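Side-chain contact in phenylacetic acid degradation-related protein (Ralstonia eutropha JMP134, PDB 2PIM), which probably hydrolyses acyl-CoA thioesters, as a hotdog-fold member of the PaaI-type thioesterase family: residues V32-G37 and V73-E78. Numbering follows the deposited sequence.
Sequences VDLEAG and VTATLE
Where the long helix 58-75 of the hotdog fold runs out, Ala75 and Thr76 meet Leu34 in the turn that links strands 28-33 and 38-45. Leu34 carries the contact through one methyl, CD2, placed with CG anti to the carbonyl carbon (chi1 -70°) on a CB that already points at the helix end. Leu34 CD2 lies 3.5 Å from Ala75 O and 3.8 Å from Ala75 CB, so it rests against backbone and methyl together, and also comes within 3.9 Å of Thr76 CG2. Val32, two residues back on the strand, adds a looser apolar touch, CG1 standing 4.4 Å from Ala75 CB. Phe8 of helix 7-12 packs on both Val32 and Ala75, and Asn6 ND2 donates to Ala75 O, the carbonyl against which the leucine methyl lies.

Local bonds fix both partners. Thr76 OG1, at chi1 71°, turns back to Val73 O at 2.7 Å and meets it on a lone pair in the carbonyl plane; Thr76 N shares that acceptor, and the same rotation puts CG2 anti to the carbonyl carbon, where it meets Leu34 CD2. In the turn, Asp33 OD1 accepts Ala36 N at 3.2 Å in a nearly straight bond (172°) that arrives from above the carboxylate plane, an Asx motif, while Gly37 N returns to Asp33 O at 2.7 Å. Arg110 NH2 also holds Leu34 O. The contact thus joins a strand-connecting turn to the end of the central helix by van der Waals packing of a leucine methyl on backbone and methyls, within the hotdog fold, whose curved antiparallel sheet wraps around that helix.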
loop_
_atom_site.group_PDB
_atom_site.type_symbol
_atom_site.label_atom_id
_atom_site.label_comp_id
_atom_site.label_asym_id
_atom_site.label_seq_id
_atom_site.Cartn_x
_atom_site.Cartn_y
_atom_site.Cartn_z
ATOM N N VAL A 32 2.022 12.788 19.105
ATOM C CA VAL A 32 2.699 13.683 18.168
ATOM C C VAL A 32 3.749 14.468 18.920
ATOM O O VAL A 32 3.557 14.840 20.072
ATOM C CB VAL A 32 1.759 14.715 17.501
ATOM C CG1 VAL A 32 2.340 15.152 16.157
ATOM C CG2 VAL A 32 0.380 14.159 17.298
ATOM N N ASP A 33 4.868 14.715 18.266
ATOM C CA ASP A 33 5.911 15.539 18.835
ATOM C C ASP A 33 6.511 16.303 17.676
ATOM O O ASP A 33 7.327 15.783 16.923
ATOM C CB ASP A 33 6.945 14.657 19.527
ATOM C CG ASP A 33 7.874 15.432 20.466
ATOM O OD1 ASP A 33 8.141 16.642 20.276
ATOM O OD2 ASP A 33 8.373 14.782 21.401
ATOM N N LEU A 34 6.076 17.544 17.522
ATOM C CA LEU A 34 6.474 18.341 16.376
ATOM C C LEU A 34 7.906 18.827 16.470
ATOM O O LEU A 34 8.518 19.064 15.442
ATOM C CB LEU A 34 5.508 19.510 16.186
ATOM C CG LEU A 34 4.132 19.025 15.716
ATOM C CD1 LEU A 34 3.069 20.048 16.061
ATOM C CD2 LEU A 34 4.155 18.744 14.254
ATOM N N GLU A 35 8.447 18.946 17.682
ATOM C CA GLU A 35 9.843 19.345 17.869
ATOM C C GLU A 35 10.796 18.169 17.624
ATOM O O GLU A 35 11.823 18.333 16.970
ATOM C CB GLU A 35 10.059 19.923 19.263
ATOM C CG GLU A 35 11.203 20.936 19.299
ATOM C CD GLU A 35 11.475 21.472 20.686
ATOM O OE1 GLU A 35 10.614 21.288 21.585
ATOM O OE2 GLU A 35 12.550 22.083 20.884
ATOM N N ALA A 36 10.452 16.995 18.139
ATOM C CA ALA A 36 11.179 15.761 17.824
ATOM C C ALA A 36 10.929 15.306 16.391
ATOM O O ALA A 36 11.756 14.615 15.826
ATOM C CB ALA A 36 10.790 14.658 18.753
ATOM N N GLY A 37 9.784 15.673 15.816
ATOM C CA GLY A 37 9.456 15.330 14.444
ATOM C C GLY A 37 9.014 13.898 14.375
ATOM O O GLY A 37 9.506 13.150 13.566
ATOM N N VAL A 73 3.961 14.505 8.225
ATOM C CA VAL A 73 4.297 15.642 7.374
ATOM C C VAL A 73 3.246 16.703 7.477
ATOM O O VAL A 73 3.578 17.867 7.658
ATOM C CB VAL A 73 4.484 15.272 5.887
ATOM C CG1 VAL A 73 4.788 16.512 5.065
ATOM C CG2 VAL A 73 5.593 14.249 5.739
ATOM N N THR A 74 1.977 16.298 7.376
ATOM C CA THR A 74 0.822 17.236 7.460
ATOM C C THR A 74 0.771 17.996 8.767
ATOM O O THR A 74 0.518 19.220 8.798
ATOM C CB THR A 74 -0.505 16.465 7.200
ATOM O OG1 THR A 74 -0.416 15.873 5.907
ATOM C CG2 THR A 74 -1.715 17.379 7.215
ATOM N N ALA A 75 1.023 17.285 9.855
ATOM C CA ALA A 75 1.129 17.918 11.168
ATOM C C ALA A 75 2.053 19.137 11.217
ATOM O O ALA A 75 1.806 20.052 12.005
ATOM C CB ALA A 75 1.560 16.910 12.196
ATOM N N THR A 76 3.110 19.144 10.392
ATOM C CA THR A 76 4.092 20.242 10.369
ATOM C C THR A 76 3.693 21.423 9.462
ATOM O O THR A 76 4.317 22.468 9.522
ATOM C CB THR A 76 5.547 19.766 10.007
ATOM O OG1 THR A 76 5.646 19.399 8.619
ATOM C CG2 THR A 76 5.948 18.602 10.842
ATOM N N LEU A 77 2.644 21.280 8.657
ATOM C CA LEU A 77 2.368 22.254 7.607
ATOM C C LEU A 77 1.613 23.473 8.061
ATOM O O LEU A 77 0.824 23.424 8.983
ATOM C CB LEU A 77 1.620 21.583 6.449
ATOM C CG LEU A 77 2.384 20.389 5.861
ATOM C CD1 LEU A 77 1.795 19.922 4.540
ATOM C CD2 LEU A 77 3.886 20.664 5.708
ATOM N N GLU A 78 1.882 24.590 7.407
ATOM C CA GLU A 78 1.039 25.759 7.544
ATOM C C GLU A 78 -0.320 25.478 6.892
ATOM O O GLU A 78 -0.484 24.499 6.159
ATOM C CB GLU A 78 1.718 26.999 6.932
ATOM C CG GLU A 78 2.057 26.904 5.443
ATOM C CD GLU A 78 3.492 26.432 5.132
ATOM O OE1 GLU A 78 3.869 25.269 5.448
ATOM O OE2 GLU A 78 4.228 27.231 4.516
#